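Local coordinates for protein aminopeptidase (Aneurinibacillus sp. AM-1, PDB 5IB9) that probably removes amino acids from the N-terminal end of peptides as a zinc-dependent aminopeptidase of family M28, here with a bestatin-type inhibitor bound, at residues 8-13 with 388-393; 16-21 with 245-250; 49-54 with 251-256; 327-332 with 405-410. One frame throughout, in Å; residues are numbered along the deposited sequence.

Interaction 1 of 4, residues 8-13 with 388-393. With ZN (zinc ion), chain E; ZN (zinc ion), chain D.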
loop_
_atom_site.group_PDB
_atom_site.type_symbol
_atom_site.label_atom_id
_atom_site.label_comp_id
_atom_site.label_asym_id
_atom_site.label_seq_id
_atom_site.Cartn_x
_atom_site.Cartn_y
_atom_site.Cartn_z
ATOM N N GLN A 8 -2.705 -38.557 12.324
ATOM C CA GLN A 8 -3.777 -37.588 12.707
ATOM C C GLN A 8 -4.176 -36.732 11.504
ATOM O O GLN A 8 -5.331 -36.362 11.357
ATOM C CB GLN A 8 -3.309 -36.661 13.826
ATOM C CG GLN A 8 -3.027 -37.388 15.139
ATOM C CD GLN A 8 -4.294 -38.102 15.708
ATOM O OE1 GLN A 8 -5.400 -37.933 15.232
ATOM N NE2 GLN A 8 -4.089 -38.950 16.679
ATOM N N ILE A 9 -3.256 -36.545 10.555
ATOM C CA ILE A 9 -3.589 -35.785 9.339
ATOM C C ILE A 9 -4.051 -36.715 8.201
ATOM O O ILE A 9 -5.089 -36.535 7.626
ATOM C CB ILE A 9 -2.321 -35.044 8.857
ATOM C CG1 ILE A 9 -1.731 -34.115 9.964
ATOM C CG2 ILE A 9 -2.573 -34.393 7.516
ATOM C CD1 ILE A 9 -2.762 -33.057 10.382
ATOM N N THR A 10 -3.300 -37.833 7.972
ATOM C CA THR A 10 -3.588 -38.633 6.780
ATOM C C THR A 10 -4.884 -39.452 6.878
ATOM O O THR A 10 -5.423 -39.807 5.834
ATOM C CB THR A 10 -2.393 -39.572 6.413
ATOM O OG1 THR A 10 -2.171 -40.460 7.503
ATOM C CG2 THR A 10 -1.079 -38.719 6.285
ATOM N N LYS A 11 -5.315 -39.714 8.116
ATOM C CA LYS A 11 -6.604 -40.410 8.209
ATOM C C LYS A 11 -7.818 -39.502 7.985
ATOM O O LYS A 11 -8.963 -39.972 7.857
ATOM C CB LYS A 11 -6.769 -41.014 9.552
ATOM C CG LYS A 11 -7.035 -40.056 10.719
ATOM C CD LYS A 11 -7.221 -40.911 12.015
ATOM C CE LYS A 11 -7.310 -40.108 13.244
ATOM N NZ LYS A 11 -7.541 -41.038 14.419
ATOM N N ARG A 12 -7.607 -38.200 7.959
ATOM C CA ARG A 12 -8.662 -37.206 7.890
ATOM C C ARG A 12 -8.707 -36.418 6.593
ATOM O O ARG A 12 -9.687 -35.717 6.357
ATOM C CB ARG A 12 -8.447 -36.174 9.019
ATOM C CG ARG A 12 -8.555 -36.745 10.376
ATOM C CD ARG A 12 -8.769 -35.613 11.373
ATOM N NE ARG A 12 -9.335 -36.208 12.588
ATOM C CZ ARG A 12 -8.585 -36.790 13.499
ATOM N NH1 ARG A 12 -7.285 -36.872 13.393
ATOM N NH2 ARG A 12 -9.154 -37.344 14.619
ATOM N N THR A 13 -7.683 -36.432 5.715
ATOM C CA THR A 13 -7.776 -35.601 4.521
ATOM C C THR A 13 -8.737 -36.129 3.451
ATOM O O THR A 13 -8.567 -37.206 2.835
ATOM C CB THR A 13 -6.351 -35.575 3.896
ATOM O OG1 THR A 13 -5.835 -36.954 3.868
ATOM C CG2 THR A 13 -5.332 -34.678 4.711
ATOM N N VAL A 388 -0.937 -33.933 -1.551
ATOM C CA VAL A 388 -0.425 -32.607 -1.124
ATOM C C VAL A 388 -0.972 -32.267 0.243
ATOM O O VAL A 388 -0.272 -31.748 1.149
ATOM C CB VAL A 388 -0.720 -31.541 -2.161
ATOM C CG1 VAL A 388 -0.348 -30.088 -1.622
ATOM C CG2 VAL A 388 0.047 -31.894 -3.391
ATOM N N ALA A 389 -2.262 -32.512 0.457
ATOM C CA ALA A 389 -2.794 -32.257 1.763
ATOM C C ALA A 389 -2.099 -33.131 2.817
ATOM O O ALA A 389 -1.807 -32.614 3.924
ATOM C CB ALA A 389 -4.341 -32.583 1.711
ATOM N N ASP A 390 -1.807 -34.427 2.520
ATOM C CA ASP A 390 -1.108 -35.212 3.568
ATOM C C ASP A 390 0.257 -34.645 3.855
ATOM O O ASP A 390 0.684 -34.585 4.985
ATOM C CB ASP A 390 -0.988 -36.667 3.022
ATOM C CG ASP A 390 -2.258 -37.378 2.985
ATOM O OD1 ASP A 390 -3.212 -37.020 3.651
ATOM O OD2 ASP A 390 -2.280 -38.365 2.221
ATOM N N ILE A 391 1.047 -34.287 2.818
ATOM C CA ILE A 391 2.422 -33.815 3.017
ATOM C C ILE A 391 2.441 -32.412 3.735
ATOM O O ILE A 391 3.176 -32.197 4.732
ATOM C CB ILE A 391 3.168 -33.805 1.738
ATOM C CG1 ILE A 391 3.524 -35.243 1.263
ATOM C CG2 ILE A 391 4.471 -32.997 1.826
ATOM C CD1 ILE A 391 3.919 -35.373 -0.223
ATOM N N VAL A 392 1.654 -31.466 3.199
ATOM C CA VAL A 392 1.652 -30.105 3.751
ATOM C C VAL A 392 1.039 -30.199 5.176
ATOM O O VAL A 392 1.522 -29.558 6.076
ATOM C CB VAL A 392 0.982 -29.132 2.800
ATOM C CG1 VAL A 392 0.768 -27.743 3.498
ATOM C CG2 VAL A 392 1.863 -28.925 1.620
ATOM N N GLY A 393 -0.047 -30.933 5.280
ATOM C CA GLY A 393 -0.638 -30.983 6.634
ATOM C C GLY A 393 0.289 -31.642 7.637
ATOM O O GLY A 393 0.319 -31.199 8.796
HETATM ZN ZN ZN E . -6.883 -38.496 2.772
HETATM ZN ZN ZN D . -3.798 -39.563 1.951
HETATM O O HOH W 1 -5.220 -39.760 3.089
HETATM O O HOH W 2 -7.806 -39.462 4.561
HETATM O O HOH W 3 -3.215 -41.396 1.112
HETATM O O HOH W 4 -2.536 -41.590 2.207
HETATM O O HOH W 5 -7.946 -39.886 1.674
#

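Interaction 2 of 4, residues 16-21 with 245-250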
loop_
_atom_site.group_PDB
_atom_site.type_symbol
_atom_site.label_atom_id
_atom_site.label_comp_id
_atom_site.label_asym_id
_atom_site.label_seq_id
_atom_site.Cartn_x
_atom_site.Cartn_y
_atom_site.Cartn_z
ATOM N N GLU A 16 -12.831 -35.985 -1.396
ATOM C CA GLU A 16 -14.132 -35.564 -1.934
ATOM C C GLU A 16 -14.459 -34.091 -1.551
ATOM O O GLU A 16 -14.962 -33.392 -2.419
ATOM C CB GLU A 16 -15.193 -36.545 -1.468
ATOM C CG GLU A 16 -15.046 -37.916 -2.186
ATOM C CD GLU A 16 -13.856 -38.826 -1.675
ATOM O OE1 GLU A 16 -13.224 -39.538 -2.519
ATOM O OE2 GLU A 16 -13.563 -38.897 -0.441
ATOM N N ASN A 17 -14.140 -33.698 -0.339
ATOM C CA ASN A 17 -14.343 -32.291 0.109
ATOM C C ASN A 17 -13.560 -31.421 -0.894
ATOM O O ASN A 17 -14.031 -30.372 -1.370
ATOM C CB ASN A 17 -13.860 -32.081 1.505
ATOM C CG ASN A 17 -14.716 -32.709 2.550
ATOM O OD1 ASN A 17 -15.871 -33.151 2.272
ATOM N ND2 ASN A 17 -14.234 -32.646 3.801
ATOM N N MET A 18 -12.287 -31.814 -1.130
ATOM C CA MET A 18 -11.468 -30.937 -1.961
ATOM C C MET A 18 -11.917 -30.835 -3.367
ATOM O O MET A 18 -11.949 -29.800 -3.991
ATOM C CB MET A 18 -9.976 -31.381 -1.922
ATOM C CG MET A 18 -9.468 -31.173 -0.503
ATOM S SD MET A 18 -7.656 -31.545 -0.302
ATOM C CE MET A 18 -7.645 -33.319 -0.351
ATOM N N TYR A 19 -12.309 -31.989 -3.946
ATOM C CA TYR A 19 -12.845 -31.950 -5.284
ATOM C C TYR A 19 -14.164 -31.089 -5.334
ATOM O O TYR A 19 -14.322 -30.321 -6.248
ATOM C CB TYR A 19 -13.216 -33.431 -5.697
ATOM C CG TYR A 19 -13.685 -33.613 -7.106
ATOM C CD1 TYR A 19 -12.817 -33.737 -8.203
ATOM C CD2 TYR A 19 -15.080 -33.598 -7.329
ATOM C CE1 TYR A 19 -13.345 -33.925 -9.556
ATOM C CE2 TYR A 19 -15.600 -33.739 -8.635
ATOM C CZ TYR A 19 -14.733 -33.877 -9.709
ATOM O OH TYR A 19 -15.315 -34.006 -10.988
ATOM N N ASN A 20 -14.976 -31.254 -4.311
ATOM C CA ASN A 20 -16.270 -30.445 -4.272
ATOM C C ASN A 20 -15.952 -28.934 -4.191
ATOM O O ASN A 20 -16.655 -28.122 -4.813
ATOM C CB ASN A 20 -17.111 -30.917 -3.104
ATOM C CG ASN A 20 -17.748 -32.306 -3.400
ATOM O OD1 ASN A 20 -17.688 -32.785 -4.518
ATOM N ND2 ASN A 20 -18.246 -32.946 -2.344
ATOM N N THR A 21 -14.935 -28.584 -3.396
ATOM C CA THR A 21 -14.580 -27.176 -3.457
ATOM C C THR A 21 -14.163 -26.675 -4.815
ATOM O O THR A 21 -14.580 -25.601 -5.291
ATOM C CB THR A 21 -13.364 -26.969 -2.439
ATOM O OG1 THR A 21 -13.779 -27.180 -1.104
ATOM C CG2 THR A 21 -12.744 -25.528 -2.620
ATOM N N VAL A 245 -6.819 -23.557 -2.873
ATOM C CA VAL A 245 -7.901 -23.125 -1.942
ATOM C C VAL A 245 -8.508 -24.376 -1.304
ATOM O O VAL A 245 -8.737 -24.380 -0.070
ATOM C CB VAL A 245 -8.948 -22.378 -2.706
ATOM C CG1 VAL A 245 -10.177 -22.179 -1.737
ATOM C CG2 VAL A 245 -8.409 -20.991 -3.171
ATOM N N ALA A 246 -8.735 -25.403 -2.139
ATOM C CA ALA A 246 -9.338 -26.597 -1.595
ATOM C C ALA A 246 -8.491 -27.321 -0.544
ATOM O O ALA A 246 -8.978 -27.802 0.499
ATOM C CB ALA A 246 -9.614 -27.612 -2.753
ATOM N N VAL A 247 -7.154 -27.350 -0.795
ATOM C CA VAL A 247 -6.211 -27.928 0.245
ATOM C C VAL A 247 -6.148 -27.039 1.491
ATOM O O VAL A 247 -6.141 -27.515 2.589
ATOM C CB VAL A 247 -4.800 -28.140 -0.346
ATOM C CG1 VAL A 247 -3.834 -28.732 0.699
ATOM C CG2 VAL A 247 -4.933 -29.134 -1.552
ATOM N N THR A 248 -6.194 -25.727 1.290
ATOM C CA THR A 248 -6.185 -24.767 2.407
ATOM C C THR A 248 -7.427 -25.003 3.320
ATOM O O THR A 248 -7.249 -25.144 4.518
ATOM C CB THR A 248 -6.143 -23.333 1.917
ATOM O OG1 THR A 248 -4.917 -23.110 1.194
ATOM C CG2 THR A 248 -6.117 -22.323 3.135
ATOM N N LEU A 249 -8.603 -25.097 2.709
ATOM C CA LEU A 249 -9.859 -25.334 3.463
ATOM C C LEU A 249 -9.795 -26.685 4.135
ATOM O O LEU A 249 -10.129 -26.777 5.284
ATOM C CB LEU A 249 -11.051 -25.217 2.494
ATOM C CG LEU A 249 -11.444 -23.844 2.062
ATOM C CD1 LEU A 249 -12.582 -23.968 1.047
ATOM C CD2 LEU A 249 -11.950 -23.045 3.304
ATOM N N GLU A 250 -9.357 -27.694 3.365
ATOM C CA GLU A 250 -9.394 -29.039 3.913
ATOM C C GLU A 250 -8.435 -29.145 5.112
ATOM O O GLU A 250 -8.713 -29.809 6.132
ATOM C CB GLU A 250 -9.202 -30.070 2.834
ATOM C CG GLU A 250 -9.260 -31.543 3.405
ATOM C CD GLU A 250 -10.553 -31.995 4.093
ATOM O OE1 GLU A 250 -11.611 -31.324 4.099
ATOM O OE2 GLU A 250 -10.435 -33.092 4.707
HETATM O O HOH W 6 -11.778 -28.337 0.357
#

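Interaction 3 of 4, residues 49-54 with 251-256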
loop_
_atom_site.group_PDB
_atom_site.type_symbol
_atom_site.label_atom_id
_atom_site.label_comp_id
_atom_site.label_asym_id
_atom_site.label_seq_id
_atom_site.Cartn_x
_atom_site.Cartn_y
_atom_site.Cartn_z
ATOM N N LYS A 49 -16.065 -20.932 8.335
ATOM C CA LYS A 49 -16.960 -20.776 9.497
ATOM C C LYS A 49 -17.558 -22.127 9.800
ATOM O O LYS A 49 -17.781 -22.420 11.034
ATOM C CB LYS A 49 -18.056 -19.765 9.209
ATOM C CG LYS A 49 -17.645 -18.362 9.354
ATOM C CD LYS A 49 -18.945 -17.525 8.962
ATOM C CE LYS A 49 -18.752 -16.063 8.852
ATOM N NZ LYS A 49 -20.127 -15.505 8.288
ATOM N N SER A 50 -17.882 -22.923 8.802
ATOM C CA SER A 50 -18.516 -24.242 9.054
ATOM C C SER A 50 -17.637 -25.207 9.835
ATOM O O SER A 50 -18.133 -26.198 10.426
ATOM C CB SER A 50 -18.997 -24.881 7.820
ATOM O OG SER A 50 -17.929 -25.520 7.088
ATOM N N TYR A 51 -16.293 -24.994 9.808
ATOM C CA TYR A 51 -15.357 -25.857 10.549
ATOM C C TYR A 51 -15.138 -25.303 11.951
ATOM O O TYR A 51 -14.277 -25.787 12.741
ATOM C CB TYR A 51 -13.948 -25.887 9.862
ATOM C CG TYR A 51 -13.993 -26.139 8.387
ATOM C CD1 TYR A 51 -12.993 -25.601 7.531
ATOM C CD2 TYR A 51 -14.904 -26.957 7.808
ATOM C CE1 TYR A 51 -13.064 -25.874 6.161
ATOM C CE2 TYR A 51 -14.992 -27.165 6.455
ATOM C CZ TYR A 51 -13.967 -26.687 5.627
ATOM O OH TYR A 51 -13.978 -26.873 4.246
ATOM N N GLY A 52 -15.798 -24.186 12.250
ATOM C CA GLY A 52 -15.696 -23.559 13.538
ATOM C C GLY A 52 -14.792 -22.375 13.697
ATOM O O GLY A 52 -14.594 -21.875 14.777
ATOM N N TYR A 53 -14.235 -21.874 12.593
ATOM C CA TYR A 53 -13.368 -20.742 12.626
ATOM C C TYR A 53 -14.099 -19.367 12.664
ATOM O O TYR A 53 -15.130 -19.173 12.016
ATOM C CB TYR A 53 -12.454 -20.730 11.366
ATOM C CG TYR A 53 -11.388 -21.836 11.403
ATOM C CD1 TYR A 53 -10.119 -21.574 11.856
ATOM C CD2 TYR A 53 -11.662 -23.108 10.885
ATOM C CE1 TYR A 53 -9.173 -22.565 11.900
ATOM C CE2 TYR A 53 -10.702 -24.126 10.970
ATOM C CZ TYR A 53 -9.465 -23.865 11.502
ATOM O OH TYR A 53 -8.473 -24.846 11.553
ATOM N N HIS A 54 -13.504 -18.493 13.414
ATOM C CA HIS A 54 -13.780 -17.037 13.238
ATOM C C HIS A 54 -12.968 -16.564 11.987
ATOM O O HIS A 54 -11.766 -16.884 11.810
ATOM C CB HIS A 54 -13.410 -16.279 14.523
ATOM C CG HIS A 54 -13.605 -14.806 14.427
ATOM N ND1 HIS A 54 -12.551 -13.930 14.265
ATOM C CD2 HIS A 54 -14.728 -14.051 14.486
ATOM C CE1 HIS A 54 -13.020 -12.698 14.223
ATOM N NE2 HIS A 54 -14.339 -12.744 14.338
ATOM N N LEU A 251 -7.233 -28.562 5.014
ATOM C CA LEU A 251 -6.329 -28.644 6.118
ATOM C C LEU A 251 -6.891 -27.828 7.290
ATOM O O LEU A 251 -6.685 -28.206 8.486
ATOM C CB LEU A 251 -4.875 -28.145 5.793
ATOM C CG LEU A 251 -4.235 -29.150 4.800
ATOM C CD1 LEU A 251 -2.896 -28.572 4.435
ATOM C CD2 LEU A 251 -4.066 -30.548 5.383
ATOM N N ALA A 252 -7.591 -26.695 7.010
ATOM C CA ALA A 252 -8.205 -26.008 8.182
ATOM C C ALA A 252 -9.265 -26.941 8.837
ATOM O O ALA A 252 -9.314 -26.934 10.024
ATOM C CB ALA A 252 -8.912 -24.757 7.705
ATOM N N ARG A 253 -10.042 -27.713 8.077
ATOM C CA ARG A 253 -11.024 -28.606 8.684
ATOM C C ARG A 253 -10.296 -29.656 9.449
ATOM O O ARG A 253 -10.625 -29.962 10.625
ATOM C CB ARG A 253 -11.797 -29.216 7.578
ATOM C CG ARG A 253 -12.998 -30.073 8.145
ATOM C CD ARG A 253 -13.721 -30.852 7.039
ATOM N NE ARG A 253 -12.868 -31.974 6.681
ATOM C CZ ARG A 253 -12.679 -33.069 7.398
ATOM N NH1 ARG A 253 -13.421 -33.243 8.507
ATOM N NH2 ARG A 253 -11.755 -33.984 6.984
ATOM N N VAL A 254 -9.255 -30.229 8.855
ATOM C CA VAL A 254 -8.479 -31.277 9.601
ATOM C C VAL A 254 -7.934 -30.749 10.907
ATOM O O VAL A 254 -8.059 -31.426 11.955
ATOM C CB VAL A 254 -7.325 -31.824 8.703
ATOM C CG1 VAL A 254 -6.327 -32.686 9.555
ATOM C CG2 VAL A 254 -7.952 -32.692 7.615
ATOM N N MET A 255 -7.301 -29.554 10.905
ATOM C CA MET A 255 -6.644 -29.076 12.090
ATOM C C MET A 255 -7.717 -28.694 13.112
ATOM O O MET A 255 -7.404 -28.698 14.338
ATOM C CB MET A 255 -5.772 -27.846 11.811
ATOM C CG MET A 255 -4.673 -28.252 10.861
ATOM S SD MET A 255 -3.486 -29.345 11.726
ATOM C CE MET A 255 -2.256 -29.366 10.396
ATOM N N SER A 256 -8.952 -28.500 12.701
ATOM C CA SER A 256 -10.001 -28.134 13.704
ATOM C C SER A 256 -10.276 -29.330 14.623
ATOM O O SER A 256 -10.853 -29.149 15.732
ATOM C CB SER A 256 -11.293 -27.657 13.073
ATOM O OG SER A 256 -12.057 -28.696 12.505
HETATM O O HOH W 7 -14.524 -29.110 13.031
#

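Interaction 4 of 4, residues 327-332 with 405-410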
loop_
_atom_site.group_PDB
_atom_site.type_symbol
_atom_site.label_atom_id
_atom_site.label_comp_id
_atom_site.label_asym_id
_atom_site.label_seq_id
_atom_site.Cartn_x
_atom_site.Cartn_y
_atom_site.Cartn_z
ATOM N N GLY A 327 8.606 -29.757 4.860
ATOM C CA GLY A 327 7.984 -30.412 3.700
ATOM C C GLY A 327 8.821 -31.639 3.345
ATOM O O GLY A 327 8.196 -32.726 3.111
ATOM N N ALA A 328 10.154 -31.520 3.391
ATOM C CA ALA A 328 10.993 -32.676 3.073
ATOM C C ALA A 328 10.858 -33.710 4.110
ATOM O O ALA A 328 10.817 -34.929 3.766
ATOM C CB ALA A 328 12.470 -32.283 2.910
ATOM N N ALA A 329 10.792 -33.382 5.385
ATOM C CA ALA A 329 10.681 -34.359 6.473
ATOM C C ALA A 329 9.351 -35.118 6.311
ATOM O O ALA A 329 9.339 -36.332 6.224
ATOM C CB ALA A 329 10.650 -33.704 7.856
ATOM N N ALA A 330 8.261 -34.398 6.126
ATOM C CA ALA A 330 6.947 -35.061 6.016
ATOM C C ALA A 330 6.973 -35.904 4.776
ATOM O O ALA A 330 6.521 -37.064 4.860
ATOM C CB ALA A 330 5.798 -34.001 5.926
ATOM N N SER A 331 7.416 -35.406 3.640
ATOM C CA SER A 331 7.457 -36.277 2.484
ATOM C C SER A 331 8.279 -37.517 2.733
ATOM O O SER A 331 7.912 -38.606 2.246
ATOM C CB SER A 331 7.891 -35.465 1.254
ATOM O OG SER A 331 7.792 -36.333 0.083
ATOM N N SER A 332 9.406 -37.417 3.392
ATOM C CA SER A 332 10.248 -38.596 3.527
ATOM C C SER A 332 9.524 -39.680 4.280
ATOM O O SER A 332 9.834 -40.896 4.058
ATOM C CB SER A 332 11.556 -38.115 4.145
ATOM O OG SER A 332 11.341 -38.042 5.558
ATOM N N LEU A 405 9.070 -28.530 18.773
ATOM C CA LEU A 405 9.368 -28.934 17.404
ATOM C C LEU A 405 10.747 -29.565 17.396
ATOM O O LEU A 405 11.736 -28.921 17.913
ATOM C CB LEU A 405 9.369 -27.648 16.560
ATOM C CG LEU A 405 9.854 -27.732 15.089
ATOM C CD1 LEU A 405 9.077 -28.798 14.231
ATOM C CD2 LEU A 405 9.718 -26.381 14.423
ATOM N N VAL A 406 10.879 -30.695 16.725
ATOM C CA VAL A 406 12.120 -31.373 16.395
ATOM C C VAL A 406 12.103 -31.684 14.907
ATOM O O VAL A 406 11.126 -32.260 14.392
ATOM C CB VAL A 406 12.220 -32.723 17.170
ATOM C CG1 VAL A 406 13.482 -33.457 16.790
ATOM C CG2 VAL A 406 12.202 -32.471 18.720
ATOM N N ILE A 407 13.138 -31.242 14.170
ATOM C CA ILE A 407 13.281 -31.699 12.770
ATOM C C ILE A 407 14.560 -32.536 12.748
ATOM O O ILE A 407 15.581 -32.147 13.323
ATOM C CB ILE A 407 13.323 -30.514 11.802
ATOM C CG1 ILE A 407 12.155 -29.564 12.076
ATOM C CG2 ILE A 407 13.317 -31.065 10.328
ATOM C CD1 ILE A 407 12.198 -28.313 11.148
ATOM N N GLU A 408 14.470 -33.743 12.215
ATOM C CA GLU A 408 15.608 -34.594 12.134
ATOM C C GLU A 408 16.294 -34.292 10.836
ATOM O O GLU A 408 15.655 -33.857 9.866
ATOM C CB GLU A 408 15.145 -36.038 12.210
ATOM C CG GLU A 408 14.702 -36.362 13.628
ATOM C CD GLU A 408 15.105 -37.766 14.038
ATOM O OE1 GLU A 408 16.013 -38.382 13.388
ATOM O OE2 GLU A 408 14.532 -38.249 15.032
ATOM N N PRO A 409 17.615 -34.439 10.816
ATOM C CA PRO A 409 18.305 -34.114 9.590
ATOM C C PRO A 409 17.809 -34.984 8.413
ATOM O O PRO A 409 17.490 -36.172 8.588
ATOM C CB PRO A 409 19.791 -34.454 9.933
ATOM C CG PRO A 409 19.847 -34.542 11.440
ATOM C CD PRO A 409 18.519 -35.068 11.826
ATOM N N ILE A 410 17.700 -34.392 7.244
ATOM C CA ILE A 410 17.247 -35.126 6.064
ATOM C C ILE A 410 17.869 -34.443 4.847
ATOM O O ILE A 410 17.838 -33.211 4.746
ATOM C CB ILE A 410 15.661 -35.042 6.011
ATOM C CG1 ILE A 410 15.040 -35.466 4.679
ATOM C CG2 ILE A 410 15.213 -33.614 6.196
ATOM C CD1 ILE A 410 13.620 -35.704 4.775
#

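Interaction 1 of 4, residues 8-13 with 388-393
T10 and D390 mark the closest approach of the two backbones, their CA atoms 5.3 Å apart, with I9 facing G393 and T13 facing A389. Segment 8-13 runs from a short helix into a loop, and 388-393 is helical throughout. The polar half is a two-zinc site joined by T13, D386 and D390, separate from the zinc site that holds the inhibitor. Both O and OG1 of T13 bind one ion, OG1 at 2.2 Å; chi1 of 46° places OG1 between the backbone N and the carbonyl carbon, and with O it chelates the metal. The same hydroxyl donates to the syn lone pair of D390 OD1 at 2.6 Å, while D390 OD2 binds the second zinc at 1.9 Å. D386 is a ligand of both ions. The metal probably polarises the T13 hydroxyl and strengthens it as a donor. CG2 of T10 packs 3.8 Å from CG of D390. On the apolar side, CG1 of I9 lies 3.8 Å from G393 O, and a CB on G393 would collide with I9 CG2. An alanine in place of I9 would probably leave a gap over the G393 backbone. Beyond the pair, I9 also meets V254 and M255 of helix 238-256, and on the far side of helix 382-400 V388 and V392 pack on strand 294-300.

Interaction 2 of 4, residues 16-21 with 245-250
M18 and A246 lie where the two helices meet, their CA atoms 4.8 Å apart, with the axes of the short segments 8.6 Å apart and their directions at 136°. The small A246 is consistent with so close an approach: its CB rests 3.4 Å from M18 O. M18 CG touches E250 CB at 3.5 Å, and SD reaches CG2 of V247 at 3.8 Å. T21 turns CG2 onto A246 and CD1 of L249, while its OG1 shares a water, 2.7 Å away, that donates to A246 O. Helix 238-256 belongs to the M28 peptidase domain and carries the zinc ligand D240; helix 15-25 lies across its middle turns. On the partly exposed side, N17 ND2 donates an almost straight bond (170°) to E250 OE1 at 3.0 Å; OE1 lies in the amide plane of N17, whereas ND2 stands above the carboxylate plane. A bend at chi2 (61°) sets E250 CD, and OE2 is held by a salt bridge to R253 NH2 and by D14 N. An alanine in place of E250 would probably leave the N17 amide and the R253 charge without their mates. Helix 382-400 covers M18 and V247 through A389.

Interaction 3 of 4, residues 49-54 with 251-256
R253 lays its aliphatic stem over one face of the Y51 ring. Its CB stands 3.6 Å from the ring centroid and only 2° off the normal, a CH-pi contact over the centre, and CG, anti to the backbone N (chi1 -173°), lies 3.7 Å from Y51 CD2. The guanidinium plane is nearly perpendicular to the ring, and its NH2 makes a salt bridge to E250. The second tyrosine works through its edge: Y53 OH donates to A252 O at 2.7 Å, near the ring plane, while CE2 lies 3.8 Å from A252 CB. Both rings come from the turn that follows helix 35-50, which closes in a Schellman motif with G52 at positive phi (100°), where a side chain would be jammed against the preceding carbonyl. The turn brings both tyrosines to the last turns of helix 238-256, Y51 to R253 and Y53 to A252. Further out, S256 CB approaches Y51 O at 3.5 Å, and a water donates to S256 OG and weakly to Y51 O. S256 OG donates to R253 O at 2.7 Å. Y53 packs against A208 and K210 of strand 187-210, and A252 against F266 of strand 263-269.

Interaction 4 of 4, residues 327-332 with 405-410
I410 meets the helix at 327-332 almost entirely through one methyl group. Its CD1 settles among the backbone and small side chains of A328, A329 and S332, and here the packing is tight: 3.1 Å to A328 O and 3.2 Å to S332 CB, the latter closer than carbon atoms usually come. S332 OG stands 3.4 Å from the same methyl, A329 CA 3.7 Å, and A328 CB lies at 4.1 Å. An extended chain makes the reach possible, with CG1 anti to the backbone N (chi1 166°) and CD1 carried straight on (chi2 165°). S332 OG makes no hydrogen bond across the contact; it donates to A329 O at 2.7 Å, and both CB and OG of S332 touch the methyl.

The other half of the contact is loose. I407 CG2 comes no nearer than 4.5 Å to A329 CB, and no hydrogen bond joins the two segments. S332 lies on the exposed side, and the side chain of E408 leads away from the helix. The segment at 405-410 is thus an extended tail, without regular structure, anchored on helix 322-334, near the alanine run A328-A330, chiefly by the CD1 methyl of I410. Along the chain it follows helix 382-400, to which V406 O is tied by Q398 NE2. L405 and I407 also rest on L326, earlier in helix 322-334, whose inner side packs against helix 382-400, A330 on S394 and A395 and S331 on I391.

How the interactions relate
Helix 382-400 and helix 238-256 tie these contacts together. Interactions 2 and 3 share helix 238-256, with centres about 12 Å apart, and E250 of interaction 2 pairs with R253 of interaction 3. Interaction 1 lies against both, its A389 meeting V247 and M18, and its G393 meeting L251 and M255. On the other side of helix 382-400, I391 packs on A330 of interaction 4, which stays about 25 Å, centre to centre, from interactions 2 and 3. The zinc ions of interaction 1 are distinct from those of the inhibitor pocket; the side chain of V245 in interaction 2 comes within about 11 Å of that inhibitor, along the helix bearing D240.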